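Local structure of mannuronan C5-epimerase (4NK6) at residues 84-89 against 106-111; 95-100 against 115-120; 344-349 against 373-378; 400-403 against 408-411. The protein epimerizes beta-D-mannuronate to alpha-L-guluronate in the alginate polymer and belongs to a periplasmic complex that shields the new chain from degradation by AlgL. All blocks are in the same frame, centred on the assembly; numbering follows the deposited sequence.

The four contacts form two groups, one near the N-terminal end of an elongated right-handed beta-helix, the other in its C-terminal half. Contacts 1 and 2 have centres about 10 Å apart and interlock along the chain. Their strands 109-113 and 116-119 are antiparallel neighbours, joined where Phe108 O lies 2.6 Å from Arg120 N, a probable hydrogen bond. Contacts 3 and 4, with centres about 17 Å apart, meet where Glu348 CG lies 3.7 Å from Phe409 CB. Contacts 1 and 3 have centres about 49 Å apart. The side chains of Ser349 (contact 3) and Arg402 (contact 4) are about 11 and 10 Å from that of His274, the inferred proton acceptor; contacts 1 and 2 lie away from it.

Contact 1 of 4, residues 84-89 against 106-111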
loop_
_atom_site.group_PDB
_atom_site.type_symbol
_atom_site.label_atom_id
_atom_site.label_comp_id
_atom_site.label_asym_id
_atom_site.label_seq_id
_atom_site.Cartn_x
_atom_site.Cartn_y
_atom_site.Cartn_z
ATOM N N ILE A 84 30.911 -11.510 1.251
ATOM C CA ILE A 84 29.843 -12.206 1.961
ATOM C C ILE A 84 28.876 -11.174 2.529
ATOM O O ILE A 84 29.294 -10.272 3.252
ATOM C CB ILE A 84 30.404 -13.061 3.104
ATOM C CG1 ILE A 84 31.504 -13.974 2.573
ATOM C CG2 ILE A 84 29.303 -13.880 3.757
ATOM C CD1 ILE A 84 31.109 -14.654 1.299
ATOM N N PRO A 85 27.585 -11.298 2.183
ATOM C CA PRO A 85 26.588 -10.253 2.443
ATOM C C PRO A 85 26.393 -9.995 3.931
ATOM O O PRO A 85 26.165 -10.938 4.693
ATOM C CB PRO A 85 25.303 -10.834 1.826
ATOM C CG PRO A 85 25.777 -11.860 0.863
ATOM C CD PRO A 85 26.993 -12.449 1.481
ATOM N N GLN A 86 26.492 -8.725 4.317
ATOM C CA GLN A 86 26.265 -8.290 5.691
ATOM C C GLN A 86 25.081 -7.336 5.796
ATOM O O GLN A 86 24.615 -6.785 4.797
ATOM C CB GLN A 86 27.505 -7.588 6.238
ATOM C CG GLN A 86 28.749 -8.449 6.273
ATOM C CD GLN A 86 29.944 -7.697 6.813
ATOM O OE1 GLN A 86 30.492 -6.815 6.147
ATOM N NE2 GLN A 86 30.351 -8.035 8.024
ATOM N N ALA A 87 24.606 -7.142 7.021
ATOM C CA ALA A 87 23.590 -6.146 7.306
ATOM C C ALA A 87 23.965 -5.412 8.594
ATOM O O ALA A 87 24.654 -5.955 9.451
ATOM C CB ALA A 87 22.231 -6.802 7.450
ATOM N N ILE A 88 23.536 -4.162 8.695
ATOM C CA ILE A 88 23.584 -3.432 9.947
ATOM C C ILE A 88 22.371 -3.877 10.750
ATOM O O ILE A 88 21.240 -3.782 10.269
ATOM C CB ILE A 88 23.493 -1.920 9.683
ATOM C CG1 ILE A 88 24.694 -1.460 8.847
ATOM C CG2 ILE A 88 23.392 -1.140 11.005
ATOM C CD1 ILE A 88 24.516 -0.098 8.214
ATOM N N MET A 89 22.595 -4.381 11.959
ATOM C CA MET A 89 21.491 -4.920 12.752
ATOM C C MET A 89 21.265 -4.208 14.081
ATOM O O MET A 89 22.204 -3.911 14.816
ATOM C CB MET A 89 21.689 -6.407 13.006
ATOM C CG MET A 89 21.919 -7.204 11.746
ATOM S SD MET A 89 22.236 -8.946 12.081
ATOM C CE MET A 89 22.646 -9.504 10.412
ATOM N N LYS A 106 32.379 4.084 8.502
ATOM C CA LYS A 106 32.010 5.017 7.437
ATOM C C LYS A 106 31.705 4.341 6.088
ATOM O O LYS A 106 30.782 4.752 5.370
ATOM C CB LYS A 106 33.114 6.072 7.272
ATOM C CG LYS A 106 32.789 7.202 6.297
ATOM C CD LYS A 106 33.911 8.247 6.265
ATOM C CE LYS A 106 33.632 9.358 5.250
ATOM N NZ LYS A 106 32.446 10.194 5.612
ATOM N N GLN A 107 32.461 3.299 5.749
ATOM C CA GLN A 107 32.257 2.601 4.481
ATOM C C GLN A 107 30.871 1.960 4.366
ATOM O O GLN A 107 30.402 1.692 3.260
ATOM C CB GLN A 107 33.344 1.545 4.243
ATOM C CG GLN A 107 33.223 0.312 5.125
ATOM C CD GLN A 107 34.397 -0.641 4.973
ATOM O OE1 GLN A 107 34.718 -1.088 3.868
ATOM N NE2 GLN A 107 35.049 -0.952 6.086
ATOM N N PHE A 108 30.210 1.718 5.496
ATOM C CA PHE A 108 28.874 1.099 5.461
ATOM C C PHE A 108 27.750 2.092 5.754
ATOM O O PHE A 108 26.607 1.895 5.336
ATOM C CB PHE A 108 28.803 -0.073 6.440
ATOM C CG PHE A 108 29.786 -1.168 6.136
ATOM C CD1 PHE A 108 29.978 -1.594 4.830
ATOM C CD2 PHE A 108 30.521 -1.767 7.149
ATOM C CE1 PHE A 108 30.890 -2.602 4.531
ATOM C CE2 PHE A 108 31.437 -2.778 6.859
ATOM C CZ PHE A 108 31.614 -3.196 5.544
ATOM N N LEU A 109 28.078 3.149 6.486
ATOM C CA LEU A 109 27.105 4.185 6.823
ATOM C C LEU A 109 27.853 5.498 7.025
ATOM O O LEU A 109 28.553 5.674 8.013
ATOM C CB LEU A 109 26.329 3.810 8.089
ATOM C CG LEU A 109 25.243 4.799 8.520
ATOM C CD1 LEU A 109 24.265 5.070 7.378
ATOM C CD2 LEU A 109 24.501 4.292 9.754
ATOM N N SER A 110 27.702 6.412 6.076
ATOM C CA SER A 110 28.529 7.611 6.021
ATOM C C SER A 110 27.691 8.881 6.039
ATOM O O SER A 110 26.689 8.977 5.330
ATOM C CB SER A 110 29.377 7.574 4.745
ATOM O OG SER A 110 30.029 8.810 4.516
ATOM N N GLU A 111 28.102 9.856 6.852
ATOM C CA GLU A 111 27.487 11.179 6.833
ATOM C C GLU A 111 28.192 12.029 5.785
ATOM O O GLU A 111 29.311 12.483 6.005
ATOM C CB GLU A 111 27.603 11.859 8.206
ATOM C CG GLU A 111 26.897 13.208 8.272
ATOM C CD GLU A 111 26.667 13.707 9.694
ATOM O OE1 GLU A 111 27.347 13.223 10.624
ATOM O OE2 GLU A 111 25.792 14.583 9.881
#
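Ile88 and Phe108 mark the closest approach of the two backbones, with 8.3 Å between Ile88 CA and Phe108 CA. No hydrogen bond links the segments, and their strands, 86-89 and 109-111, are not partners in a sheet; side chains alone bridge the gap. Residues 106-108 form the turn that leads into strand 109-113, so Phe108 stands at its entry and Leu109 opens it.

Two separate touches result. On the outer one, the extended side chain of Gln86 carries its amide to the far end of the Phe108 ring, where OE1 lies 3.8 Å from Phe108 CZ. The amide stands almost perpendicular to the ring, the planes being 89° apart, and the approach is oblique. One face of the ring is taken by its neighbour in sequence, Gln107, whose CG sits 3.6 Å above the ring centre. On the inner touch, Ile88 places CG1 anti to its carbonyl carbon (chi1 -62°), and the long branch then ends with CD1 4.3 Å from Leu109 CB. The same methyl lies 4.1 Å from Phe108 O, the carbonyl that probably accepts from Arg120 N. Leu100 of helix 97-103 packs on both Ile88 and Leu109 and continues the apolar layer. Lys106 NZ reaches from the turn to Ser110 OG in the strand, donating at 3.0 Å.

Strand 86-91 runs antiparallel to 52-57 and parallel to 123-124, whereas 109-113 pairs with 116-119. The contact therefore joins two different strand faces across an apolar interior, as in the first turns of a right-handed parallel beta-helix.

Contact 2 of 4, residues 95-100 against 115-120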
loop_
_atom_site.group_PDB
_atom_site.type_symbol
_atom_site.label_atom_id
_atom_site.label_comp_id
_atom_site.label_asym_id
_atom_site.label_seq_id
_atom_site.Cartn_x
_atom_site.Cartn_y
_atom_site.Cartn_z
ATOM N N VAL A 95 17.691 2.240 19.318
ATOM C CA VAL A 95 18.788 2.809 18.545
ATOM C C VAL A 95 18.216 3.795 17.528
ATOM O O VAL A 95 17.297 3.452 16.786
ATOM C CB VAL A 95 19.571 1.705 17.781
ATOM C CG1 VAL A 95 20.533 2.321 16.767
ATOM C CG2 VAL A 95 20.313 0.801 18.749
ATOM N N ASN A 96 18.737 5.021 17.505
ATOM C CA ASN A 96 18.368 5.968 16.452
ATOM C C ASN A 96 19.433 6.044 15.345
ATOM O O ASN A 96 20.511 5.473 15.485
ATOM C CB ASN A 96 17.981 7.352 17.023
ATOM C CG ASN A 96 19.110 8.027 17.791
ATOM O OD1 ASN A 96 20.257 8.059 17.339
ATOM N ND2 ASN A 96 18.779 8.592 18.958
ATOM N N LEU A 97 19.124 6.716 14.241
ATOM C CA LEU A 97 20.057 6.757 13.112
ATOM C C LEU A 97 21.391 7.418 13.491
ATOM O O LEU A 97 22.454 7.006 13.012
ATOM C CB LEU A 97 19.429 7.451 11.901
ATOM C CG LEU A 97 20.280 7.562 10.627
ATOM C CD1 LEU A 97 20.806 6.201 10.179
ATOM C CD2 LEU A 97 19.464 8.194 9.515
ATOM N N GLN A 98 21.336 8.421 14.369
ATOM C CA GLN A 98 22.554 9.080 14.823
ATOM C C GLN A 98 23.441 8.112 15.609
ATOM O O GLN A 98 24.670 8.194 15.528
ATOM C CB GLN A 98 22.255 10.356 15.632
ATOM C CG GLN A 98 21.900 11.569 14.766
ATOM C CD GLN A 98 20.665 11.320 13.910
ATOM O OE1 GLN A 98 19.670 10.788 14.396
ATOM N NE2 GLN A 98 20.732 11.683 12.626
ATOM N N ASP A 99 22.820 7.195 16.352
ATOM C CA ASP A 99 23.574 6.185 17.101
ATOM C C ASP A 99 24.297 5.235 16.140
ATOM O O ASP A 99 25.457 4.882 16.354
ATOM C CB ASP A 99 22.657 5.384 18.036
ATOM C CG ASP A 99 22.020 6.238 19.129
ATOM O OD1 ASP A 99 22.682 7.158 19.658
ATOM O OD2 ASP A 99 20.842 5.978 19.465
ATOM N N LEU A 100 23.608 4.820 15.079
ATOM C CA LEU A 100 24.204 3.941 14.071
ATOM C C LEU A 100 25.433 4.566 13.424
ATOM O O LEU A 100 26.441 3.893 13.204
ATOM C CB LEU A 100 23.193 3.629 12.963
ATOM C CG LEU A 100 22.055 2.648 13.217
ATOM C CD1 LEU A 100 21.233 2.483 11.934
ATOM C CD2 LEU A 100 22.589 1.309 13.702
ATOM N N GLY A 115 23.583 15.898 8.610
ATOM C CA GLY A 115 22.259 15.301 8.623
ATOM C C GLY A 115 21.890 14.482 7.394
ATOM O O GLY A 115 20.760 13.987 7.291
ATOM N N VAL A 116 22.829 14.329 6.462
ATOM C CA VAL A 116 22.584 13.541 5.251
ATOM C C VAL A 116 23.487 12.308 5.242
ATOM O O VAL A 116 24.708 12.432 5.278
ATOM C CB VAL A 116 22.847 14.366 3.971
ATOM C CG1 VAL A 116 22.583 13.526 2.730
ATOM C CG2 VAL A 116 21.994 15.625 3.954
ATOM N N TYR A 117 22.889 11.121 5.180
ATOM C CA TYR A 117 23.641 9.875 5.353
ATOM C C TYR A 117 23.456 8.897 4.190
ATOM O O TYR A 117 22.365 8.801 3.633
ATOM C CB TYR A 117 23.199 9.191 6.645
ATOM C CG TYR A 117 23.155 10.128 7.828
ATOM C CD1 TYR A 117 24.295 10.385 8.579
ATOM C CD2 TYR A 117 21.973 10.760 8.192
ATOM C CE1 TYR A 117 24.255 11.247 9.665
ATOM C CE2 TYR A 117 21.924 11.623 9.273
ATOM C CZ TYR A 117 23.065 11.860 10.003
ATOM O OH TYR A 117 23.014 12.718 11.076
ATOM N N VAL A 118 24.515 8.164 3.843
ATOM C CA VAL A 118 24.413 7.099 2.844
ATOM C C VAL A 118 24.641 5.727 3.482
ATOM O O VAL A 118 25.712 5.467 4.029
ATOM C CB VAL A 118 25.437 7.268 1.696
ATOM C CG1 VAL A 118 25.257 6.158 0.661
ATOM C CG2 VAL A 118 25.301 8.632 1.040
ATOM N N ALA A 119 23.631 4.861 3.422
ATOM C CA ALA A 119 23.772 3.486 3.913
ATOM C C ALA A 119 24.259 2.577 2.791
ATOM O O ALA A 119 23.666 2.545 1.710
ATOM C CB ALA A 119 22.453 2.968 4.458
ATOM N N ARG A 120 25.332 1.836 3.042
ATOM C CA ARG A 120 25.864 0.941 2.015
ATOM C C ARG A 120 25.716 -0.530 2.396
ATOM O O ARG A 120 26.352 -1.403 1.813
ATOM C CB ARG A 120 27.315 1.303 1.687
ATOM C CG ARG A 120 27.440 2.682 1.063
ATOM C CD ARG A 120 28.802 2.898 0.445
ATOM N NE ARG A 120 28.934 4.241 -0.116
ATOM C CZ ARG A 120 29.374 5.295 0.568
ATOM N NH1 ARG A 120 29.718 5.167 1.841
ATOM N NH2 ARG A 120 29.474 6.476 -0.021
#
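Tyr117 meets Leu97 and Gln98 in the first turn of helix 97-103, near the N-terminal end of the right-handed beta-helix. The second segment begins at Gly115, whose backbone adopts a positive phi and whose N donates to Glu111 OE2 across the hairpin to strand 109-113. Val116 and Val118 turn to the other side of the strand, against Arg141 of the parallel neighbour 139-143. Tyr117, between them, faces the helix: Tyr117 CD2 lies 3.8 Å from Leu97 CD2, an oblique approach in which the two side chains run alongside each other in opposing senses. Ala119 packs on Leu142. Arg120 ends the segment, its NE in a salt bridge with Glu168 and one guanidinium face over Val118 CG1.

The helix start that receives Tyr117 is fixed by a capping box: Asp99 N donates to Asn96 OD1, while Asn96 N donates to Asp99 OD2. Gln98 folds at its second torsion (chi2 60°) and brings its amide back across the phenol, the planes 62° apart, and NE2 also bonds Thr137 OG1. The bond to the hydroxyl is nearly straight: Gln98 NE2 donates to Tyr117 OH at 2.9 Å with an N-H...O angle of 163°, the hydroxyl lying almost within the amide plane.

Contact 3 of 4, residues 344-349 against 373-378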
loop_
_atom_site.group_PDB
_atom_site.type_symbol
_atom_site.label_atom_id
_atom_site.label_comp_id
_atom_site.label_asym_id
_atom_site.label_seq_id
_atom_site.Cartn_x
_atom_site.Cartn_y
_atom_site.Cartn_z
ATOM N N ILE A 344 -14.469 3.729 -9.977
ATOM C CA ILE A 344 -14.405 2.580 -9.081
ATOM C C ILE A 344 -14.741 1.301 -9.856
ATOM O O ILE A 344 -15.725 1.263 -10.599
ATOM C CB ILE A 344 -15.449 2.693 -7.954
ATOM C CG1 ILE A 344 -15.288 4.013 -7.192
ATOM C CG2 ILE A 344 -15.357 1.490 -7.011
ATOM C CD1 ILE A 344 -16.385 4.267 -6.138
ATOM N N THR A 345 -13.931 0.259 -9.690
ATOM C CA THR A 345 -14.245 -1.039 -10.282
ATOM C C THR A 345 -14.332 -2.109 -9.197
ATOM O O THR A 345 -13.419 -2.241 -8.390
ATOM C CB THR A 345 -13.176 -1.476 -11.301
ATOM O OG1 THR A 345 -12.815 -0.374 -12.141
ATOM C CG2 THR A 345 -13.695 -2.643 -12.167
ATOM N N LEU A 346 -15.431 -2.863 -9.177
ATOM C CA LEU A 346 -15.536 -4.026 -8.306
ATOM C C LEU A 346 -15.416 -5.296 -9.136
ATOM O O LEU A 346 -16.197 -5.528 -10.059
ATOM C CB LEU A 346 -16.858 -4.047 -7.534
ATOM C CG LEU A 346 -17.262 -2.850 -6.657
ATOM C CD1 LEU A 346 -18.083 -3.333 -5.495
ATOM C CD2 LEU A 346 -16.101 -2.022 -6.167
ATOM N N TYR A 347 -14.420 -6.104 -8.805
ATOM C CA TYR A 347 -14.167 -7.352 -9.491
ATOM C C TYR A 347 -14.407 -8.504 -8.515
ATOM O O TYR A 347 -13.617 -8.693 -7.579
ATOM C CB TYR A 347 -12.700 -7.419 -9.898
ATOM C CG TYR A 347 -12.254 -6.592 -11.087
ATOM C CD1 TYR A 347 -12.894 -6.678 -12.319
ATOM C CD2 TYR A 347 -11.142 -5.764 -10.986
ATOM C CE1 TYR A 347 -12.438 -5.947 -13.414
ATOM C CE2 TYR A 347 -10.691 -5.031 -12.062
ATOM C CZ TYR A 347 -11.336 -5.127 -13.272
ATOM O OH TYR A 347 -10.862 -4.391 -14.337
ATOM N N GLU A 348 -15.476 -9.267 -8.736
ATOM C CA GLU A 348 -15.747 -10.473 -7.955
ATOM C C GLU A 348 -15.643 -10.213 -6.450
ATOM O O GLU A 348 -15.043 -10.998 -5.713
ATOM C CB GLU A 348 -14.785 -11.597 -8.361
ATOM C CG GLU A 348 -14.968 -12.105 -9.799
ATOM C CD GLU A 348 -14.511 -11.102 -10.862
ATOM O OE1 GLU A 348 -13.364 -10.613 -10.786
ATOM O OE2 GLU A 348 -15.298 -10.806 -11.782
ATOM N N SER A 349 -16.189 -9.085 -6.014
ATOM C CA SER A 349 -16.057 -8.647 -4.625
ATOM C C SER A 349 -17.400 -8.116 -4.135
ATOM O O SER A 349 -17.705 -6.924 -4.289
ATOM C CB SER A 349 -14.990 -7.550 -4.502
ATOM O OG SER A 349 -13.688 -8.066 -4.739
ATOM N N VAL A 373 -22.188 -9.603 -6.006
ATOM C CA VAL A 373 -23.565 -9.504 -5.514
ATOM C C VAL A 373 -23.681 -8.692 -4.225
ATOM O O VAL A 373 -22.704 -8.525 -3.499
ATOM C CB VAL A 373 -24.217 -10.891 -5.298
ATOM C CG1 VAL A 373 -24.368 -11.622 -6.621
ATOM C CG2 VAL A 373 -23.421 -11.715 -4.294
ATOM N N ASN A 374 -24.887 -8.195 -3.955
ATOM C CA ASN A 374 -25.185 -7.444 -2.735
ATOM C C ASN A 374 -24.332 -6.193 -2.603
ATOM O O ASN A 374 -23.850 -5.860 -1.518
ATOM C CB ASN A 374 -25.046 -8.319 -1.489
ATOM C CG ASN A 374 -25.979 -9.504 -1.508
ATOM O OD1 ASN A 374 -27.127 -9.402 -1.940
ATOM N ND2 ASN A 374 -25.488 -10.647 -1.053
ATOM N N ILE A 375 -24.142 -5.512 -3.724
ATOM C CA ILE A 375 -23.450 -4.237 -3.734
ATOM C C ILE A 375 -24.454 -3.138 -3.412
ATOM O O ILE A 375 -25.519 -3.062 -4.021
ATOM C CB ILE A 375 -22.792 -3.983 -5.095
ATOM C CG1 ILE A 375 -21.729 -5.059 -5.369
ATOM C CG2 ILE A 375 -22.165 -2.590 -5.157
ATOM C CD1 ILE A 375 -20.715 -5.217 -4.238
ATOM N N LYS A 376 -24.129 -2.301 -2.433
ATOM C CA LYS A 376 -25.001 -1.189 -2.084
ATOM C C LYS A 376 -24.398 0.127 -2.557
ATOM O O LYS A 376 -23.278 0.477 -2.190
ATOM C CB LYS A 376 -25.284 -1.176 -0.580
ATOM C CG LYS A 376 -26.007 -2.434 -0.114
ATOM C CD LYS A 376 -26.264 -2.449 1.388
ATOM C CE LYS A 376 -27.034 -3.710 1.793
ATOM N NZ LYS A 376 -27.221 -3.806 3.268
ATOM N N LEU A 377 -25.139 0.838 -3.399
ATOM C CA LEU A 377 -24.679 2.113 -3.934
ATOM C C LEU A 377 -25.582 3.206 -3.392
ATOM O O LEU A 377 -26.678 3.439 -3.912
ATOM C CB LEU A 377 -24.703 2.102 -5.467
ATOM C CG LEU A 377 -23.862 1.031 -6.186
ATOM C CD1 LEU A 377 -23.910 1.205 -7.695
ATOM C CD2 LEU A 377 -22.421 1.027 -5.712
ATOM N N TYR A 378 -25.138 3.861 -2.325
ATOM C CA TYR A 378 -25.967 4.865 -1.666
ATOM C C TYR A 378 -25.398 6.272 -1.842
ATOM O O TYR A 378 -24.220 6.521 -1.565
ATOM C CB TYR A 378 -26.114 4.547 -0.176
ATOM C CG TYR A 378 -27.184 3.525 0.167
ATOM C CD1 TYR A 378 -27.036 2.187 -0.176
ATOM C CD2 TYR A 378 -28.340 3.900 0.857
ATOM C CE1 TYR A 378 -28.019 1.241 0.149
ATOM C CE2 TYR A 378 -29.323 2.966 1.184
ATOM C CZ TYR A 378 -29.147 1.636 0.823
ATOM O OH TYR A 378 -30.116 0.703 1.138
#
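Leu346 and Ile375 meet inside the right-handed beta-helix, reaching towards each other from strands 344-347 and 375-378, which belong to different faces of the coil. Earlier on the first segment, Ile344 also packs inward, on Leu354, whereas Thr345 bonds Ser318 and Asp342 through OG1. Leu346 then points across the interior, and its CD1 comes 3.5 Å from Ile375 CD1, tighter than usual for two methyls. The chi2 of Leu346, -149°, is displaced from a staggered value, consistent with a crowded fit. Tyr347 turns outward, but its carbonyl accepts from Ser349 OG at 2.9 Å, with the donor 45° above the carbonyl plane. Glu348 takes a left-handed backbone conformation (phi 49°) that bends the chain out of the strand; its carboxylate pairs with Arg370. Ser349 closes the segment: its CB is directed away from 373-378, but its carbonyl oxygen lies 3.5 Å from Ile375 CD1.

That oxygen accepts from Asn352 ND2 three residues on, while Ser349 OG bonds Ser326 N of the preceding coil. Across the contact aliphatic carbons meet each other or a carbonyl already bonded elsewhere, which implies cohesion by close apolar fit without any directional bond between the segments.

Contact 4 of 4, residues 400-403 against 408-411; sequences TDRD and PFDA
Arg402 spans from one arm of a long loop to Pro408 and Phe409 on the other; the loop joins strands 388-393 and 414-418 of the beta-helix, and an ST turn sets its first arm, with Arg402 N donating to Thr400 OG1 at 3.2 Å. From CB the side chain departs with CG opposite the backbone nitrogen (chi1 -172°) and stays extended through the next torsions, so CB and CG serve as a stalk that stops short of Phe409. CD is the first atom to come near the ring, 4.5 Å from Phe409 CD1. NE follows, 4.3 Å from Phe409 CB, in a loose, oblique approach that is no stack; its proton is used instead by the carbonyl of Asp407, the strongest polar partner of this side chain. At CZ, chi4 of 93° turns the guanidinium plane across the chain; of its two terminal nitrogens, NH1 is directed towards Glu348, in the bend after strand 344-347, in a long and weak ion pair, and Phe409 packs on the same glutamate. NH2 lies 4.3 Å from Pro408 O, too far for a direct bond.

Thus the two arms are tied by the backbone carbonyls of Asp407 and Pro408 gathered round one guanidinium, near the surface, with the Arg402 side chain about 10 Å from that of His274, the inferred proton acceptor. The gap to the second carbonyl is bridged by a water in the guanidinium plane: it accepts from Arg402 NH2 at 2.8 Å and donates to Pro408 O at 2.8 Å.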
loop_
_atom_site.group_PDB
_atom_site.type_symbol
_atom_site.label_atom_id
_atom_site.label_comp_id
_atom_site.label_asym_id
_atom_site.label_seq_id
_atom_site.Cartn_x
_atom_site.Cartn_y
_atom_site.Cartn_z
ATOM N N THR A 400 -9.370 -18.486 -18.254
ATOM C CA THR A 400 -8.557 -17.284 -18.362
ATOM C C THR A 400 -7.270 -17.568 -17.592
ATOM O O THR A 400 -7.007 -18.716 -17.225
ATOM C CB THR A 400 -9.259 -16.049 -17.773
ATOM O OG1 THR A 400 -9.490 -16.246 -16.374
ATOM C CG2 THR A 400 -10.587 -15.799 -18.471
ATOM N N ASP A 401 -6.469 -16.540 -17.342
ATOM C CA ASP A 401 -5.235 -16.729 -16.581
ATOM C C ASP A 401 -5.515 -16.835 -15.074
ATOM O O ASP A 401 -4.614 -17.117 -14.287
ATOM C CB ASP A 401 -4.244 -15.596 -16.867
ATOM N N ARG A 402 -6.771 -16.621 -14.690
ATOM C CA ARG A 402 -7.183 -16.654 -13.287
ATOM C C ARG A 402 -6.992 -18.025 -12.637
ATOM O O ARG A 402 -7.244 -19.062 -13.259
ATOM C CB ARG A 402 -8.646 -16.224 -13.161
ATOM C CG ARG A 402 -9.120 -16.036 -11.728
ATOM C CD ARG A 402 -10.577 -15.632 -11.692
ATOM N NE ARG A 402 -10.989 -15.175 -10.367
ATOM C CZ ARG A 402 -10.983 -13.904 -9.976
ATOM N NH1 ARG A 402 -10.583 -12.949 -10.805
ATOM N NH2 ARG A 402 -11.378 -13.588 -8.752
ATOM N N ASP A 403 -6.535 -18.018 -11.387
ATOM C CA ASP A 403 -6.417 -19.236 -10.587
ATOM C C ASP A 403 -7.739 -19.425 -9.854
ATOM O O ASP A 403 -7.990 -18.783 -8.828
ATOM C CB ASP A 403 -5.261 -19.095 -9.594
ATOM C CG ASP A 403 -5.001 -20.361 -8.790
ATOM O OD1 ASP A 403 -5.918 -21.192 -8.629
ATOM O OD2 ASP A 403 -3.865 -20.512 -8.296
ATOM N N PRO A 408 -11.841 -18.214 -6.411
ATOM C CA PRO A 408 -13.114 -18.631 -7.007
ATOM C C PRO A 408 -14.017 -17.431 -7.258
ATOM O O PRO A 408 -13.856 -16.386 -6.624
ATOM C CB PRO A 408 -13.717 -19.560 -5.948
ATOM C CG PRO A 408 -13.040 -19.191 -4.672
ATOM C CD PRO A 408 -11.661 -18.748 -5.047
ATOM N N PHE A 409 -14.947 -17.583 -8.191
ATOM C CA PHE A 409 -15.822 -16.489 -8.587
ATOM C C PHE A 409 -17.183 -17.056 -8.939
ATOM O O PHE A 409 -17.328 -18.257 -9.147
ATOM C CB PHE A 409 -15.252 -15.773 -9.814
ATOM C CG PHE A 409 -15.446 -16.532 -11.097
ATOM C CD1 PHE A 409 -14.596 -17.572 -11.439
ATOM C CD2 PHE A 409 -16.491 -16.217 -11.954
ATOM C CE1 PHE A 409 -14.777 -18.278 -12.616
ATOM C CE2 PHE A 409 -16.680 -16.920 -13.129
ATOM C CZ PHE A 409 -15.819 -17.955 -13.462
ATOM N N ASP A 410 -18.176 -16.181 -9.029
ATOM C CA ASP A 410 -19.493 -16.585 -9.496
ATOM C C ASP A 410 -20.079 -15.514 -10.418
ATOM O O ASP A 410 -20.136 -14.332 -10.060
ATOM C CB ASP A 410 -20.424 -16.861 -8.314
ATOM C CG ASP A 410 -21.785 -17.348 -8.756
ATOM O OD1 ASP A 410 -21.848 -18.099 -9.752
ATOM O OD2 ASP A 410 -22.791 -16.969 -8.117
ATOM N N ALA A 411 -20.497 -15.935 -11.609
ATOM C CA ALA A 411 -20.964 -15.013 -12.641
ATOM C C ALA A 411 -22.378 -14.482 -12.377
ATOM O O ALA A 411 -23.302 -14.740 -13.146
ATOM C CB ALA A 411 -20.885 -15.670 -14.019
HETATM O O HOH W 1 -12.136 -14.271 -6.121
#